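Side-chain contacts in uncharacterized protein YqbN (Bacillus subtilis, PDB 3KLU), which is of unknown function but belongs to an XkdN-like family of phage tail assembly chaperones, so it probably assists the assembly of a phage tail: residues E111-V116 with G121-W126; V26-S31 with L127-E132; R33-D36 with N40-P43; K96-R101 with K105-V110. All blocks are in the same frame, centred on the assembly; numbering follows the deposited sequence.

Overall arrangement
Four contacts show how a small chain closes loops of very different length. Contact 2 spans almost the whole fold, bringing the edge strand 26-28 of the three-stranded antiparallel sheet against helix 120-133. Nested inside that long loop, in chain order, are contact 3, the excursion between strands 26-28 and 44-46, contact 4, the turn from helix 98-103 into helix 109-116, and contact 1, which packs helix 109-116 on helix 120-133. Contact 1 touches the other three and lies about 11 Å from contact 2 and 13 Å from contact 4, centre to centre. Contacts 3 and 4, some 20 Å apart between centres, sit at separate margins. Helix 120-133 thus joins the sheet side to the helical side.

Contact 1. Residues E111-V116 with G121-W126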
loop_
_atom_site.group_PDB
_atom_site.type_symbol
_atom_site.label_atom_id
_atom_site.label_comp_id
_atom_site.label_asym_id
_atom_site.label_seq_id
_atom_site.Cartn_x
_atom_site.Cartn_y
_atom_site.Cartn_z
ATOM N N GLU A 111 10.291 -0.996 -7.655
ATOM C CA GLU A 111 11.526 -1.802 -7.701
ATOM C C GLU A 111 12.078 -1.826 -6.260
ATOM O O GLU A 111 12.577 -2.846 -5.786
ATOM C CB GLU A 111 12.529 -1.152 -8.682
ATOM C CG GLU A 111 13.775 -1.942 -9.024
ATOM C CD GLU A 111 13.507 -3.382 -9.393
ATOM O OE1 GLU A 111 12.513 -3.690 -10.100
ATOM O OE2 GLU A 111 14.333 -4.221 -8.970
ATOM N N VAL A 112 11.954 -0.700 -5.559
ATOM C CA VAL A 112 12.391 -0.667 -4.183
ATOM C C VAL A 112 11.635 -1.793 -3.475
ATOM O O VAL A 112 12.220 -2.575 -2.739
ATOM C CB VAL A 112 12.022 0.670 -3.444
ATOM C CG1 VAL A 112 12.585 0.596 -1.990
ATOM C CG2 VAL A 112 12.571 1.883 -4.157
ATOM N N ALA A 113 10.330 -1.876 -3.698
ATOM C CA ALA A 113 9.553 -2.933 -3.052
ATOM C C ALA A 113 10.075 -4.331 -3.408
ATOM O O ALA A 113 10.224 -5.185 -2.524
ATOM C CB ALA A 113 8.033 -2.821 -3.427
ATOM N N LYS A 114 10.382 -4.565 -4.677
ATOM C CA LYS A 114 10.863 -5.894 -5.073
ATOM C C LYS A 114 12.219 -6.228 -4.469
ATOM O O LYS A 114 12.496 -7.372 -4.160
ATOM C CB LYS A 114 10.918 -6.022 -6.589
ATOM C CG LYS A 114 9.538 -6.106 -7.225
ATOM C CD LYS A 114 9.682 -5.960 -8.743
ATOM C CE LYS A 114 8.343 -5.955 -9.430
ATOM N NZ LYS A 114 7.552 -7.115 -8.961
ATOM N N ARG A 115 13.064 -5.225 -4.296
ATOM C CA ARG A 115 14.342 -5.488 -3.662
ATOM C C ARG A 115 14.182 -5.650 -2.146
ATOM O O ARG A 115 14.886 -6.449 -1.544
ATOM C CB ARG A 115 15.331 -4.379 -4.036
ATOM C CG ARG A 115 15.484 -4.325 -5.557
ATOM C CD ARG A 115 16.472 -3.295 -6.050
ATOM N NE ARG A 115 16.524 -3.344 -7.515
ATOM C CZ ARG A 115 17.262 -2.527 -8.279
ATOM N NH1 ARG A 115 18.010 -1.582 -7.729
ATOM N NH2 ARG A 115 17.277 -2.675 -9.601
ATOM N N VAL A 116 13.237 -4.947 -1.517
ATOM C CA VAL A 116 13.043 -5.106 -0.066
ATOM C C VAL A 116 12.343 -6.441 0.238
ATOM O O VAL A 116 12.789 -7.195 1.084
ATOM C CB VAL A 116 12.160 -3.983 0.569
ATOM C CG1 VAL A 116 11.902 -4.312 2.066
ATOM C CG2 VAL A 116 12.838 -2.596 0.441
ATOM N N GLY A 121 7.215 -15.096 -2.136
ATOM C CA GLY A 121 5.984 -15.130 -1.361
ATOM C C GLY A 121 5.689 -13.831 -0.624
ATOM O O GLY A 121 4.544 -13.417 -0.593
ATOM N N GLU A 122 6.706 -13.188 -0.045
ATOM C CA GLU A 122 6.489 -11.941 0.686
ATOM C C GLU A 122 5.942 -10.877 -0.255
ATOM O O GLU A 122 4.999 -10.159 0.053
ATOM C CB GLU A 122 7.795 -11.403 1.286
ATOM C CG GLU A 122 8.485 -12.337 2.262
ATOM C CD GLU A 122 9.875 -11.814 2.646
ATOM O OE1 GLU A 122 10.452 -11.023 1.850
ATOM O OE2 GLU A 122 10.388 -12.195 3.736
ATOM N N TYR A 123 6.570 -10.757 -1.406
ATOM C CA TYR A 123 6.126 -9.767 -2.343
ATOM C C TYR A 123 4.675 -9.993 -2.780
ATOM O O TYR A 123 3.871 -9.049 -2.879
ATOM C CB TYR A 123 7.011 -9.793 -3.561
ATOM C CG TYR A 123 6.664 -8.680 -4.483
ATOM C CD1 TYR A 123 7.123 -7.383 -4.238
ATOM C CD2 TYR A 123 5.844 -8.896 -5.575
ATOM C CE1 TYR A 123 6.757 -6.312 -5.087
ATOM C CE2 TYR A 123 5.473 -7.839 -6.434
ATOM C CZ TYR A 123 5.931 -6.555 -6.186
ATOM O OH TYR A 123 5.587 -5.528 -7.027
ATOM N N ALA A 124 4.333 -11.249 -3.053
ATOM C CA ALA A 124 2.984 -11.556 -3.516
ATOM C C ALA A 124 2.006 -11.280 -2.401
ATOM O O ALA A 124 0.930 -10.763 -2.636
ATOM C CB ALA A 124 2.893 -13.017 -3.962
ATOM N N ASN A 125 2.398 -11.616 -1.178
ATOM C CA ASN A 125 1.537 -11.415 -0.026
ATOM C C ASN A 125 1.333 -9.946 0.244
ATOM O O ASN A 125 0.256 -9.528 0.629
ATOM C CB ASN A 125 2.129 -12.076 1.228
ATOM C CG ASN A 125 1.935 -13.588 1.254
ATOM O OD1 ASN A 125 1.130 -14.142 0.510
ATOM N ND2 ASN A 125 2.659 -14.258 2.143
ATOM N N TRP A 126 2.387 -9.163 0.077
ATOM C CA TRP A 126 2.273 -7.732 0.297
ATOM C C TRP A 126 1.249 -7.147 -0.681
ATOM O O TRP A 126 0.362 -6.377 -0.291
ATOM C CB TRP A 126 3.631 -7.082 0.086
ATOM C CG TRP A 126 3.572 -5.608 -0.014
ATOM C CD1 TRP A 126 3.321 -4.714 0.991
ATOM C CD2 TRP A 126 3.869 -4.830 -1.178
ATOM N NE1 TRP A 126 3.456 -3.425 0.522
ATOM C CE2 TRP A 126 3.790 -3.469 -0.806
ATOM C CE3 TRP A 126 4.201 -5.155 -2.499
ATOM C CZ2 TRP A 126 4.036 -2.428 -1.709
ATOM C CZ3 TRP A 126 4.442 -4.128 -3.398
ATOM C CH2 TRP A 126 4.357 -2.770 -2.991
#
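Lys114 and the side chain of Tyr123 cross at a slant, the lysine touching the ring through CG and again through its amino end. Its CG is 3.5 Å from Tyr123 CE1; farther out, a bend at the last torsion (chi4 -50°) brings NZ back to 3.3 Å from Tyr123 CZ. The same nitrogen stands 3.2 Å from Tyr123 OH, so the ammonium group is close to both ring and hydroxyl. The tyrosine reaches this position because CG is anti to its backbone N (chi1 -174°), which carries the ring out toward helix 109-116.

One residue earlier, the Ala113 methyl meets two aromatic groups of the facing helix. It lies at the edge of the tyrosine, with CB 4.1 Å from Tyr123 CE1, and comes closer to the six-membered part of the indole, 3.7 Å from Trp126 CH2. The axes of the short segments pass 9.7 Å apart at 133°. On the side turned from this interface, Arg115 NE bridges back one turn to Glu111 OE2 at 2.8 Å.

Trp126 carries the contact into the interior: its NE1 bonds to Thr90 OG1, its ring meets Phe44 and Phe46 of strand 44-46 and, edge-to-face, Phe95, while Tyr123 and Trp126 both touch helix 78-89.

Contact 2. Residues V26-S31 with L127-E132; sequences VEVPIS and LNKAIE
Val28 and Lys129 reach toward each other tip to tip, and the contact is mainly apolar although one partner is a lysine. The CG2 branch of the valine does most of the touching: it lies 3.8 Å from Lys129 CD and 3.9 Å from Lys129 CE, while the CG1 branch approaches the same methylene, 4.1 Å from Lys129 CD. Ile30 adds a looser contact at the base of the lysine, its CD1 standing 4.4 Å from Lys129 CB. The lysine chain is bent at chi2 (81°) and again at chi3, which lays its middle carbons against the valine and carries the ammonium group beyond it.

What is joined here is the edge of a sheet and a helix. Strand 26-28 is an outermost strand of the three-stranded antiparallel sheet, where Val26 and Val28 exchange backbone hydrogen bonds with Phe46 and Phe44 of strand 44-46; helix 120-133 lies beside it. The strand ends in an inverse gamma turn centred on Pro29, whose weak bond runs from Ile30 N to Val28 O at 2.9 Å. Directly after the strand, this turn sets Ile30 where it can also touch Phe44, Phe46 and Leu117.

The polar interaction stays on the helix. Lys129 NZ forms a salt bridge with Glu132 OE2 at 3.0 Å, three residues on at the surface, meeting the oxygen from above the carboxylate plane, 47° out of it.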
loop_
_atom_site.group_PDB
_atom_site.type_symbol
_atom_site.label_atom_id
_atom_site.label_comp_id
_atom_site.label_asym_id
_atom_site.label_seq_id
_atom_site.Cartn_x
_atom_site.Cartn_y
_atom_site.Cartn_z
ATOM N N VAL A 26 -3.721 -0.465 9.464
ATOM C CA VAL A 26 -3.637 -1.859 9.846
ATOM C C VAL A 26 -2.193 -2.374 9.818
ATOM O O VAL A 26 -1.505 -2.261 8.794
ATOM C CB VAL A 26 -4.492 -2.660 8.856
ATOM C CG1 VAL A 26 -4.339 -4.137 9.066
ATOM C CG2 VAL A 26 -5.936 -2.239 9.000
ATOM N N GLU A 27 -1.725 -2.932 10.933
ATOM C CA GLU A 27 -0.367 -3.478 11.010
ATOM C C GLU A 27 -0.413 -4.936 10.599
ATOM O O GLU A 27 -1.267 -5.681 11.053
ATOM C CB GLU A 27 0.166 -3.414 12.419
ATOM C CG GLU A 27 0.879 -2.160 12.799
ATOM C CD GLU A 27 1.441 -2.296 14.209
ATOM O OE1 GLU A 27 2.203 -1.406 14.652
ATOM O OE2 GLU A 27 1.105 -3.315 14.869
ATOM N N VAL A 28 0.533 -5.340 9.768
ATOM C CA VAL A 28 0.584 -6.701 9.258
ATOM C C VAL A 28 2.029 -7.128 9.140
ATOM O O VAL A 28 2.828 -6.456 8.468
ATOM C CB VAL A 28 -0.002 -6.797 7.829
ATOM C CG1 VAL A 28 0.015 -8.230 7.374
ATOM C CG2 VAL A 28 -1.406 -6.208 7.771
ATOM N N PRO A 29 2.390 -8.256 9.769
ATOM C CA PRO A 29 3.772 -8.749 9.700
ATOM C C PRO A 29 4.008 -9.476 8.366
ATOM O O PRO A 29 3.944 -10.688 8.277
ATOM C CB PRO A 29 3.869 -9.659 10.909
ATOM C CG PRO A 29 2.500 -10.272 10.943
ATOM C CD PRO A 29 1.553 -9.117 10.616
ATOM N N ILE A 30 4.294 -8.713 7.326
ATOM C CA ILE A 30 4.522 -9.262 5.997
ATOM C C ILE A 30 5.738 -10.178 5.895
ATOM O O ILE A 30 5.790 -11.028 5.014
ATOM C CB ILE A 30 4.658 -8.106 4.980
ATOM C CG1 ILE A 30 3.268 -7.499 4.720
ATOM C CG2 ILE A 30 5.317 -8.589 3.684
ATOM C CD1 ILE A 30 2.322 -8.419 4.003
ATOM N N SER A 31 6.725 -9.987 6.769
ATOM C CA SER A 31 7.918 -10.827 6.745
ATOM C C SER A 31 8.628 -10.906 8.092
ATOM O O SER A 31 8.741 -9.910 8.821
ATOM C CB SER A 31 8.913 -10.332 5.692
ATOM O OG SER A 31 10.140 -11.023 5.834
ATOM N N LEU A 127 1.366 -7.530 -1.949
ATOM C CA LEU A 127 0.453 -7.032 -2.970
ATOM C C LEU A 127 -0.964 -7.335 -2.608
ATOM O O LEU A 127 -1.812 -6.441 -2.578
ATOM C CB LEU A 127 0.735 -7.668 -4.312
ATOM C CG LEU A 127 1.825 -6.988 -5.130
ATOM C CD1 LEU A 127 2.079 -7.792 -6.388
ATOM C CD2 LEU A 127 1.398 -5.595 -5.512
ATOM N N ASN A 128 -1.236 -8.602 -2.320
ATOM C CA ASN A 128 -2.598 -8.967 -1.987
ATOM C C ASN A 128 -3.108 -8.288 -0.725
ATOM O O ASN A 128 -4.250 -7.872 -0.677
ATOM C CB ASN A 128 -2.728 -10.490 -1.881
ATOM C CG ASN A 128 -2.217 -11.189 -3.115
ATOM O OD1 ASN A 128 -2.439 -10.736 -4.233
ATOM N ND2 ASN A 128 -1.522 -12.304 -2.922
ATOM N N LYS A 129 -2.292 -8.160 0.310
ATOM C CA LYS A 129 -2.807 -7.495 1.501
ATOM C C LYS A 129 -3.258 -6.070 1.149
ATOM O O LYS A 129 -4.284 -5.594 1.621
ATOM C CB LYS A 129 -1.755 -7.409 2.606
ATOM C CG LYS A 129 -2.318 -6.789 3.921
ATOM C CD LYS A 129 -3.091 -7.860 4.736
ATOM C CE LYS A 129 -4.308 -7.270 5.429
ATOM N NZ LYS A 129 -4.962 -8.272 6.336
ATOM N N ALA A 130 -2.460 -5.395 0.330
ATOM C CA ALA A 130 -2.745 -4.023 -0.084
ATOM C C ALA A 130 -4.069 -3.948 -0.830
ATOM O O ALA A 130 -4.898 -3.080 -0.570
ATOM C CB ALA A 130 -1.616 -3.512 -0.974
ATOM N N ILE A 131 -4.253 -4.863 -1.772
ATOM C CA ILE A 131 -5.470 -4.909 -2.566
ATOM C C ILE A 131 -6.657 -5.134 -1.633
ATOM O O ILE A 131 -7.720 -4.542 -1.792
ATOM C CB ILE A 131 -5.394 -6.049 -3.591
ATOM C CG1 ILE A 131 -4.216 -5.797 -4.522
ATOM C CG2 ILE A 131 -6.679 -6.163 -4.366
ATOM C CD1 ILE A 131 -4.200 -4.400 -5.079
ATOM N N GLU A 132 -6.439 -5.984 -0.641
ATOM C CA GLU A 132 -7.453 -6.315 0.331
ATOM C C GLU A 132 -7.728 -5.124 1.229
ATOM O O GLU A 132 -8.877 -4.832 1.518
ATOM C CB GLU A 132 -6.983 -7.505 1.168
ATOM C CG GLU A 132 -7.876 -7.827 2.375
ATOM C CD GLU A 132 -7.224 -8.810 3.339
ATOM O OE1 GLU A 132 -6.587 -9.781 2.867
ATOM O OE2 GLU A 132 -7.354 -8.610 4.564
#

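Contact 3. Residues R33-D36 with N40-P43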
loop_
_atom_site.group_PDB
_atom_site.type_symbol
_atom_site.label_atom_id
_atom_site.label_comp_id
_atom_site.label_asym_id
_atom_site.label_seq_id
_atom_site.Cartn_x
_atom_site.Cartn_y
_atom_site.Cartn_z
ATOM N N ARG A 33 11.733 -11.478 8.378
ATOM C CA ARG A 33 13.111 -11.064 8.146
ATOM C C ARG A 33 13.305 -9.624 8.582
ATOM O O ARG A 33 14.432 -9.152 8.599
ATOM C CB ARG A 33 13.485 -11.201 6.667
ATOM C CG ARG A 33 13.384 -12.604 6.111
ATOM C CD ARG A 33 13.291 -12.543 4.605
ATOM N NE ARG A 33 14.164 -11.509 4.110
ATOM C CZ ARG A 33 13.838 -10.605 3.209
ATOM N NH1 ARG A 33 12.643 -10.581 2.655
ATOM N NH2 ARG A 33 14.711 -9.674 2.907
ATOM N N PHE A 34 12.227 -8.908 8.907
ATOM C CA PHE A 34 12.422 -7.549 9.372
ATOM C C PHE A 34 12.207 -7.484 10.873
ATOM O O PHE A 34 11.086 -7.656 11.348
ATOM C CB PHE A 34 11.477 -6.585 8.672
ATOM C CG PHE A 34 11.485 -6.713 7.178
ATOM C CD1 PHE A 34 12.687 -6.740 6.470
ATOM C CD2 PHE A 34 10.297 -6.823 6.468
ATOM C CE1 PHE A 34 12.690 -6.871 5.065
ATOM C CE2 PHE A 34 10.307 -6.953 5.083
ATOM C CZ PHE A 34 11.511 -6.977 4.384
ATOM N N VAL A 35 13.279 -7.214 11.620
ATOM C CA VAL A 35 13.177 -7.120 13.078
ATOM C C VAL A 35 13.902 -5.889 13.621
ATOM O O VAL A 35 14.772 -5.312 12.960
ATOM C CB VAL A 35 13.735 -8.387 13.791
ATOM C CG1 VAL A 35 12.823 -9.581 13.510
ATOM C CG2 VAL A 35 15.121 -8.680 13.315
ATOM N N ASP A 36 13.509 -5.467 14.814
ATOM C CA ASP A 36 14.131 -4.308 15.414
ATOM C C ASP A 36 15.252 -4.762 16.347
ATOM O O ASP A 36 15.545 -5.951 16.438
ATOM C CB ASP A 36 13.098 -3.494 16.200
ATOM C CG ASP A 36 12.433 -4.298 17.287
ATOM O OD1 ASP A 36 13.030 -5.290 17.764
ATOM O OD2 ASP A 36 11.308 -3.930 17.672
ATOM N N ASN A 40 12.223 -8.380 17.617
ATOM C CA ASN A 40 10.817 -8.481 17.257
ATOM C C ASN A 40 10.522 -8.059 15.825
ATOM O O ASN A 40 11.142 -7.131 15.288
ATOM C CB ASN A 40 9.997 -7.635 18.207
ATOM C CG ASN A 40 10.027 -8.176 19.603
ATOM O OD1 ASN A 40 10.021 -7.411 20.564
ATOM N ND2 ASN A 40 10.055 -9.507 19.733
ATOM N N VAL A 41 9.569 -8.759 15.219
ATOM C CA VAL A 41 9.180 -8.478 13.855
ATOM C C VAL A 41 8.654 -7.045 13.745
ATOM O O VAL A 41 7.973 -6.539 14.636
ATOM C CB VAL A 41 8.074 -9.429 13.364
ATOM C CG1 VAL A 41 7.731 -9.099 11.927
ATOM C CG2 VAL A 41 8.523 -10.865 13.491
ATOM N N VAL A 42 8.994 -6.401 12.639
ATOM C CA VAL A 42 8.558 -5.041 12.367
ATOM C C VAL A 42 7.439 -5.192 11.357
ATOM O O VAL A 42 7.696 -5.432 10.178
ATOM C CB VAL A 42 9.699 -4.252 11.752
ATOM C CG1 VAL A 42 9.222 -2.883 11.396
ATOM C CG2 VAL A 42 10.905 -4.209 12.743
ATOM N N PRO A 43 6.174 -5.094 11.802
ATOM C CA PRO A 43 5.064 -5.243 10.846
ATOM C C PRO A 43 4.918 -4.067 9.888
ATOM O O PRO A 43 5.354 -2.955 10.179
ATOM C CB PRO A 43 3.837 -5.390 11.750
ATOM C CG PRO A 43 4.192 -4.523 12.925
ATOM C CD PRO A 43 5.655 -4.831 13.165
HETATM O O HOH W 1 8.761 -4.582 16.241
#
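Asp36 lies beside Asn40, its side chain turned toward the returning segment 40-43. Its CB rests 4.2 Å from Val42 CG2. With chi1 at 59°, CG sits between the backbone N and the carbonyl carbon, 3.7 Å from Asn40 O, a position that brings the carboxylate alongside the Asn40 side chain, the two planes 65° apart. OD1 accepts from Asn40 N at 3.2 Å, the donor coming from above the carboxylate plane, 45° out of it, and takes a weak bond from Glu38 N as well. The other oxygen, OD2, takes a bond from a water at 3.0 Å, and that water donates also to Val41 O at 2.7 Å, tying the carboxylate to the backbone beyond Asn40.

The backbones themselves form a single antiparallel bridge. Asp36 N donates to Asn40 O at 2.9 Å and Val42 N to Phe34 O at 2.8 Å, leaving Val35 and Val41 between them as a non-hydrogen-bonded pair.

This short hairpin-like excursion projects from the connection between strands 26-28 and 44-46, and a manganese ion lies about 5 Å from the Asn40 side chain. At its base Val41 touches Pro29, just past strand 26-28, Phe34 leans on Leu117, and Arg33 pairs with Glu122 of helix 120-133.

Contact 4. Residues K96-R101 with K105-V110; sequences KAKELR and KTEDPV
A Schellman motif ends helix 98-103 at Lys105, whose positive phi turns the chain away from the helix axis. Its 6→1 hydrogen bond crosses this contact, from Thr106 N to Arg101 O at 3.0 Å and a fairly straight 158°.

Beyond the turn, Glu107 reaches back to the helix it has just left. Its OE1 meets Arg101 NH1 at 2.7 Å, on the syn side of the carboxylate and at the edge of the guanidinium, the two planes standing 85° apart. OE2 turns toward Lys98, where NZ makes a weaker, longer bridge at 3.3 Å; a water that donates to OE2 and to Arg101 O adds a second link to the helix end. One carboxylate thus gathers two basic side chains into a surface salt-bridge network.

The arginine is fixed from its other edge as well. Bent at chi3 (-82°), it grips a single oxygen side-on with two nitrogens, NE at 2.7 Å and NH2 at 3.0 Å from Lys96 O. Lys98 CA lies against one guanidinium face, offset toward the rim; with the bonds, this probably limits rotation of the Arg101 group.

The segment is a short connection between helices 98-103 and 109-116, and its second half starts the latter. Thr106 OG1 accepts from Asp108 N at 3.2 Å in an ST turn, and Asp108, the N-cap, receives a weak bond from Val110 N. Pro109 opens the new helix with its ring against the Lys96 chain, CB 3.9 Å from Lys96 CG, while Lys96 NZ forms a salt bridge with Glu88 of helix 78-89.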
loop_
_atom_site.group_PDB
_atom_site.type_symbol
_atom_site.label_atom_id
_atom_site.label_comp_id
_atom_site.label_asym_id
_atom_site.label_seq_id
_atom_site.Cartn_x
_atom_site.Cartn_y
_atom_site.Cartn_z
ATOM N N LYS A 96 8.731 4.961 -1.364
ATOM C CA LYS A 96 9.053 6.182 -2.070
ATOM C C LYS A 96 10.096 6.951 -1.277
ATOM O O LYS A 96 10.681 7.887 -1.789
ATOM C CB LYS A 96 7.810 7.052 -2.208
ATOM C CG LYS A 96 6.763 6.452 -3.068
ATOM C CD LYS A 96 5.734 7.473 -3.356
ATOM C CE LYS A 96 4.639 6.872 -4.210
ATOM N NZ LYS A 96 3.714 7.939 -4.659
ATOM N N ALA A 97 10.324 6.551 -0.036
ATOM C CA ALA A 97 11.285 7.250 0.817
ATOM C C ALA A 97 12.619 7.359 0.136
ATOM O O ALA A 97 13.141 6.375 -0.406
ATOM C CB ALA A 97 11.457 6.530 2.143
ATOM N N LYS A 98 13.168 8.564 0.170
ATOM C CA LYS A 98 14.468 8.826 -0.418
ATOM C C LYS A 98 15.502 7.872 0.139
ATOM O O LYS A 98 16.354 7.383 -0.590
ATOM C CB LYS A 98 14.935 10.248 -0.108
ATOM C CG LYS A 98 16.272 10.573 -0.752
ATOM C CD LYS A 98 16.218 10.225 -2.230
ATOM C CE LYS A 98 17.362 10.832 -3.037
ATOM N NZ LYS A 98 17.345 10.330 -4.456
ATOM N N GLU A 99 15.431 7.613 1.434
ATOM C CA GLU A 99 16.421 6.741 2.052
ATOM C C GLU A 99 16.406 5.355 1.411
ATOM O O GLU A 99 17.461 4.748 1.188
ATOM C CB GLU A 99 16.159 6.640 3.545
ATOM C CG GLU A 99 17.345 6.241 4.363
ATOM C CD GLU A 99 16.975 6.126 5.837
ATOM O OE1 GLU A 99 15.847 6.588 6.183
ATOM O OE2 GLU A 99 17.793 5.590 6.641
ATOM N N LEU A 100 15.220 4.851 1.098
ATOM C CA LEU A 100 15.135 3.534 0.470
ATOM C C LEU A 100 15.516 3.601 -0.982
ATOM O O LEU A 100 16.112 2.673 -1.502
ATOM C CB LEU A 100 13.728 2.938 0.607
ATOM C CG LEU A 100 13.501 2.430 2.028
ATOM C CD1 LEU A 100 12.032 1.964 2.207
ATOM C CD2 LEU A 100 14.501 1.280 2.350
ATOM N N ARG A 101 15.179 4.690 -1.659
ATOM C CA ARG A 101 15.534 4.783 -3.081
ATOM C C ARG A 101 17.062 4.815 -3.225
ATOM O O ARG A 101 17.631 4.175 -4.129
ATOM C CB ARG A 101 14.890 6.023 -3.707
ATOM C CG ARG A 101 13.449 5.801 -4.118
ATOM C CD ARG A 101 12.825 7.011 -4.831
ATOM N NE ARG A 101 12.367 8.000 -3.872
ATOM C CZ ARG A 101 12.835 9.240 -3.800
ATOM N NH1 ARG A 101 13.777 9.644 -4.634
ATOM N NH2 ARG A 101 12.355 10.075 -2.894
ATOM N N LYS A 105 19.375 1.666 -4.474
ATOM C CA LYS A 105 19.781 2.180 -5.764
ATOM C C LYS A 105 18.789 2.087 -6.928
ATOM O O LYS A 105 19.076 1.510 -7.974
ATOM C CB LYS A 105 21.124 1.554 -6.140
ATOM C CG LYS A 105 22.245 1.975 -5.178
ATOM C CD LYS A 105 23.121 0.800 -4.766
ATOM C CE LYS A 105 24.142 1.217 -3.694
ATOM N NZ LYS A 105 23.546 1.964 -2.518
ATOM N N THR A 106 17.602 2.642 -6.718
ATOM C CA THR A 106 16.593 2.717 -7.773
ATOM C C THR A 106 15.551 3.763 -7.380
ATOM O O THR A 106 15.168 3.884 -6.213
ATOM C CB THR A 106 15.937 1.355 -8.074
ATOM O OG1 THR A 106 14.880 1.544 -9.024
ATOM C CG2 THR A 106 15.406 0.699 -6.799
ATOM N N GLU A 107 15.149 4.574 -8.352
ATOM C CA GLU A 107 14.174 5.619 -8.096
ATOM C C GLU A 107 12.754 5.094 -8.286
ATOM O O GLU A 107 11.776 5.806 -8.028
ATOM C CB GLU A 107 14.440 6.804 -9.013
ATOM C CG GLU A 107 15.717 7.508 -8.702
ATOM C CD GLU A 107 15.717 8.126 -7.328
ATOM O OE1 GLU A 107 14.792 8.894 -7.017
ATOM O OE2 GLU A 107 16.647 7.841 -6.551
ATOM N N ASP A 108 12.651 3.844 -8.717
ATOM C CA ASP A 108 11.350 3.218 -8.927
ATOM C C ASP A 108 10.877 2.566 -7.629
ATOM O O ASP A 108 11.403 1.516 -7.224
ATOM C CB ASP A 108 11.439 2.167 -10.014
ATOM C CG ASP A 108 10.077 1.667 -10.442
ATOM O OD1 ASP A 108 9.062 2.179 -9.913
ATOM O OD2 ASP A 108 10.026 0.754 -11.304
ATOM N N PRO A 109 9.879 3.188 -6.964
ATOM C CA PRO A 109 9.322 2.697 -5.705
ATOM C C PRO A 109 8.848 1.249 -5.798
ATOM O O PRO A 109 8.901 0.515 -4.809
ATOM C CB PRO A 109 8.185 3.681 -5.406
ATOM C CG PRO A 109 8.580 4.918 -6.174
ATOM C CD PRO A 109 9.121 4.357 -7.450
ATOM N N VAL A 110 8.403 0.825 -6.970
ATOM C CA VAL A 110 7.957 -0.552 -7.141
ATOM C C VAL A 110 9.173 -1.488 -7.153
ATOM O O VAL A 110 9.106 -2.634 -6.694
ATOM C CB VAL A 110 7.171 -0.722 -8.461
ATOM C CG1 VAL A 110 6.947 -2.221 -8.763
ATOM C CG2 VAL A 110 5.819 0.028 -8.356
HETATM O O HOH W 2 18.281 5.858 -6.503
#